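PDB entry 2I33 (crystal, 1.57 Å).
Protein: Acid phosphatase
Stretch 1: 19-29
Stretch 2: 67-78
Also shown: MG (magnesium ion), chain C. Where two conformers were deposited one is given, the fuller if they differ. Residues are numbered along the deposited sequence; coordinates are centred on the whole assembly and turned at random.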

# COMPACT_ATOMS: atom_id res chain seq x y z
N GLN A 19 9.15 9.77 -14.10
CA GLN A 19 9.32 9.58 -12.65
C GLN A 19 8.23 8.76 -11.99
O GLN A 19 8.40 8.29 -10.84
CB GLN A 19 9.47 10.95 -11.99
CG GLN A 19 10.71 11.69 -12.46
CD GLN A 19 10.82 13.07 -11.88
OE1 GLN A 19 10.03 13.44 -11.03
NE2 GLN A 19 11.83 13.83 -12.30
N GLN A 20 7.11 8.56 -12.70
CA GLN A 20 5.92 7.79 -12.26
C GLN A 20 6.05 6.31 -12.55
O GLN A 20 5.23 5.49 -12.09
CB GLN A 20 4.68 8.18 -13.10
CG GLN A 20 4.38 9.64 -13.29
CD GLN A 20 3.14 9.86 -14.16
OE1 GLN A 20 2.50 8.90 -14.65
NE2 GLN A 20 2.79 11.13 -14.37
N LEU A 21 7.02 5.97 -13.38
CA LEU A 21 7.00 4.67 -14.02
C LEU A 21 6.95 3.51 -13.04
O LEU A 21 6.06 2.67 -13.14
CB LEU A 21 8.15 4.52 -14.99
CG LEU A 21 7.86 3.49 -16.07
CD1 LEU A 21 8.73 3.73 -17.30
CD2 LEU A 21 8.04 2.10 -15.54
N MET A 22 7.85 3.49 -12.06
CA MET A 22 7.85 2.38 -11.11
C MET A 22 6.57 2.31 -10.28
O MET A 22 6.01 1.24 -10.05
CB MET A 22 9.06 2.49 -10.19
CG MET A 22 10.30 2.13 -10.89
SD MET A 22 10.31 0.40 -11.40
CE MET A 22 10.88 -0.37 -9.89
N ALA A 23 6.11 3.47 -9.82
CA ALA A 23 4.85 3.50 -9.07
C ALA A 23 3.71 2.89 -9.90
O ALA A 23 2.91 2.08 -9.39
CB ALA A 23 4.51 4.88 -8.69
N ASP A 24 3.65 3.28 -11.17
CA ASP A 24 2.59 2.81 -12.07
C ASP A 24 2.73 1.33 -12.34
O ASP A 24 1.74 0.59 -12.33
CB ASP A 24 2.67 3.53 -13.41
CG ASP A 24 2.27 4.97 -13.34
OD1 ASP A 24 1.80 5.44 -12.28
OD2 ASP A 24 2.43 5.66 -14.38
N LEU A 25 3.96 0.91 -12.54
CA LEU A 25 4.25 -0.47 -12.86
C LEU A 25 3.89 -1.37 -11.67
O LEU A 25 3.30 -2.42 -11.83
CB LEU A 25 5.73 -0.58 -13.19
CG LEU A 25 6.19 -1.93 -13.70
CD1 LEU A 25 5.49 -2.33 -14.98
CD2 LEU A 25 7.64 -1.81 -13.92
N TRP A 26 4.24 -0.93 -10.46
CA TRP A 26 3.84 -1.65 -9.25
C TRP A 26 2.32 -1.76 -9.19
O TRP A 26 1.73 -2.81 -8.93
CB TRP A 26 4.31 -0.89 -7.99
CG TRP A 26 3.98 -1.58 -6.72
CD1 TRP A 26 4.64 -2.63 -6.14
CD2 TRP A 26 2.89 -1.27 -5.85
NE1 TRP A 26 4.03 -2.99 -4.96
CE2 TRP A 26 2.96 -2.15 -4.76
CE3 TRP A 26 1.87 -0.33 -5.89
CZ2 TRP A 26 2.07 -2.13 -3.72
CZ3 TRP A 26 0.98 -0.29 -4.85
CH2 TRP A 26 1.06 -1.21 -3.78
N TYR A 27 1.67 -0.64 -9.38
CA TYR A 27 0.22 -0.63 -9.21
C TYR A 27 -0.45 -1.55 -10.23
O TYR A 27 -1.42 -2.27 -9.91
CB TYR A 27 -0.28 0.79 -9.40
CG TYR A 27 -1.71 0.91 -8.95
CD1 TYR A 27 -2.01 1.16 -7.63
CD2 TYR A 27 -2.75 0.76 -9.85
CE1 TYR A 27 -3.35 1.26 -7.19
CE2 TYR A 27 -4.08 0.84 -9.41
CZ TYR A 27 -4.38 1.07 -8.09
OH TYR A 27 -5.68 1.18 -7.66
N GLN A 28 0.07 -1.55 -11.46
CA GLN A 28 -0.53 -2.34 -12.53
C GLN A 28 -0.19 -3.81 -12.53
O GLN A 28 -0.98 -4.62 -13.04
CB GLN A 28 -0.09 -1.79 -13.88
CG GLN A 28 -0.79 -0.55 -14.22
CD GLN A 28 -0.88 -0.32 -15.71
OE1 GLN A 28 0.12 -0.37 -16.43
NE2 GLN A 28 -2.08 -0.08 -16.19
N THR A 29 0.97 -4.17 -12.01
CA THR A 29 1.44 -5.53 -12.16
C THR A 29 1.68 -6.25 -10.85
O THR A 29 1.71 -7.48 -10.86
CB THR A 29 2.73 -5.64 -13.02
OG1 THR A 29 3.83 -5.13 -12.28
CG2 THR A 29 2.60 -4.88 -14.33
N ASP A 67 -11.96 6.10 -7.70
CA ASP A 67 -10.72 5.92 -8.46
C ASP A 67 -9.62 5.46 -7.52
O ASP A 67 -9.28 6.10 -6.53
CB ASP A 67 -10.35 7.20 -9.21
CG ASP A 67 -11.41 7.60 -10.21
OD1 ASP A 67 -11.86 6.73 -10.97
OD2 ASP A 67 -11.85 8.79 -10.21
N GLU A 68 -9.03 4.33 -7.88
CA GLU A 68 -7.98 3.70 -7.09
C GLU A 68 -8.48 3.14 -5.74
O GLU A 68 -7.67 2.79 -4.87
CB GLU A 68 -6.77 4.59 -6.95
CG GLU A 68 -5.87 4.59 -8.21
CD GLU A 68 -6.58 4.77 -9.52
OE1 GLU A 68 -6.93 5.92 -9.87
OE2 GLU A 68 -6.75 3.74 -10.23
N THR A 69 -9.79 2.99 -5.62
CA THR A 69 -10.38 2.30 -4.51
C THR A 69 -11.28 1.18 -5.00
O THR A 69 -11.11 0.03 -4.60
CB THR A 69 -11.16 3.29 -3.63
OG1 THR A 69 -10.24 4.25 -3.10
CG2 THR A 69 -11.84 2.56 -2.54
N VAL A 70 -12.20 1.51 -5.92
CA VAL A 70 -13.09 0.56 -6.58
C VAL A 70 -12.67 0.38 -8.04
O VAL A 70 -12.64 -0.72 -8.54
CB VAL A 70 -14.56 0.99 -6.52
CG1 VAL A 70 -15.43 0.04 -7.27
CG2 VAL A 70 -15.01 1.12 -5.05
N LEU A 71 -12.39 1.48 -8.73
CA LEU A 71 -12.05 1.44 -10.16
C LEU A 71 -10.59 1.72 -10.40
O LEU A 71 -10.00 2.66 -9.85
CB LEU A 71 -12.89 2.49 -10.92
CG LEU A 71 -14.42 2.26 -10.91
CD1 LEU A 71 -15.14 3.43 -11.58
CD2 LEU A 71 -14.81 0.95 -11.50
N ASP A 72 -10.01 0.91 -11.27
CA ASP A 72 -8.61 0.95 -11.60
C ASP A 72 -8.37 1.84 -12.83
O ASP A 72 -8.71 1.48 -13.95
CB ASP A 72 -8.14 -0.46 -11.88
CG ASP A 72 -6.67 -0.55 -12.14
OD1 ASP A 72 -6.00 0.49 -12.34
OD2 ASP A 72 -6.19 -1.71 -12.15
N ASN A 73 -7.75 3.00 -12.61
CA ASN A 73 -7.45 3.93 -13.71
C ASN A 73 -6.02 3.88 -14.13
O ASN A 73 -5.53 4.76 -14.88
CB ASN A 73 -7.81 5.34 -13.29
CG ASN A 73 -9.20 5.43 -12.89
OD1 ASN A 73 -10.11 5.36 -13.72
ND2 ASN A 73 -9.42 5.54 -11.61
N SER A 74 -5.30 2.85 -13.71
CA SER A 74 -3.91 2.83 -14.04
C SER A 74 -3.65 2.83 -15.56
O SER A 74 -2.61 3.35 -15.97
CB SER A 74 -3.18 1.70 -13.30
OG SER A 74 -3.66 0.47 -13.72
N PRO A 75 -4.55 2.28 -16.42
CA PRO A 75 -4.26 2.41 -17.87
C PRO A 75 -4.11 3.86 -18.33
O PRO A 75 -3.40 4.13 -19.29
CB PRO A 75 -5.47 1.79 -18.54
CG PRO A 75 -5.97 0.78 -17.50
CD PRO A 75 -5.77 1.46 -16.20
N HIS A 76 -4.78 4.77 -17.64
CA HIS A 76 -4.59 6.17 -17.98
C HIS A 76 -3.20 6.66 -17.58
O HIS A 76 -2.52 7.39 -18.32
CB HIS A 76 -5.66 7.04 -17.37
CG HIS A 76 -5.47 8.47 -17.71
ND1 HIS A 76 -4.69 9.31 -16.96
CD2 HIS A 76 -5.89 9.19 -18.78
CE1 HIS A 76 -4.66 10.50 -17.53
NE2 HIS A 76 -5.38 10.46 -18.63
N GLN A 77 -2.75 6.26 -16.40
CA GLN A 77 -1.42 6.66 -15.95
C GLN A 77 -0.35 6.07 -16.87
O GLN A 77 0.63 6.74 -17.20
CB GLN A 77 -1.19 6.23 -14.51
CG GLN A 77 -2.21 6.81 -13.51
CD GLN A 77 -2.16 8.31 -13.37
OE1 GLN A 77 -3.09 9.03 -13.79
NE2 GLN A 77 -1.09 8.81 -12.79
N ALA A 78 -0.55 4.83 -17.30
CA ALA A 78 0.33 4.20 -18.30
C ALA A 78 0.38 5.02 -19.59
O ALA A 78 1.43 5.22 -20.19
CB ALA A 78 -0.12 2.79 -18.59
MG MG C . -9.10 7.77 -5.19
O HOH W 1 -3.94 -2.84 -11.28
O HOH W 2 -9.16 9.24 -3.66
O HOH W 3 -7.55 8.37 -5.96
O HOH W 4 -10.24 9.19 -6.42

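A single direct hydrogen bond joins the two stretches: Gln28 NE2 donates to Ser74 OG over 3.0 Å, at an N-H...O angle of 149°. Ser74 OG in turn donates to Asp72 OD1 (2.7 Å), so amide, hydroxyl and carboxylate form a relay. The same carboxylate oxygen, Asp72 OD1, accepts from Ser74 N (2.8 Å) at the first turn of helix 74-78, fixing the serine that receives the glutamine. Helix 21-29 runs roughly antiparallel to helix 74-78, at 147°, with axes 9.9 Å apart at closest approach; Gln28 therefore lies near Ser74, and Asp24 near Ala78.

Tyr27 gives the broadest surface to the contact. Its ring meets Asp72 OD1 at the edge, 3.5 Å from CE2, while Ser74 CB lies 3.6 Å from CD2 and Glu68 CG 3.5 Å from OH. Water 1 adds a second polar link, donating to Tyr27 O (2.9 Å) and Asp72 OD2 (2.7 Å). Farther along, Asp24 OD2 packs 3.7 Å from Gln77 CB, and Ala78 CB sits 3.8 Å from Gln28 OE1, contacts without a hydrogen bond. Glu68, besides touching Tyr27, braces the loop: its OE2 accepts from Asn73 N (2.7 Å) and its OE1 from Asn73 ND2 (3.1 Å). Asp67 O binds the magnesium ion MG at 2.1 Å, outside the interface.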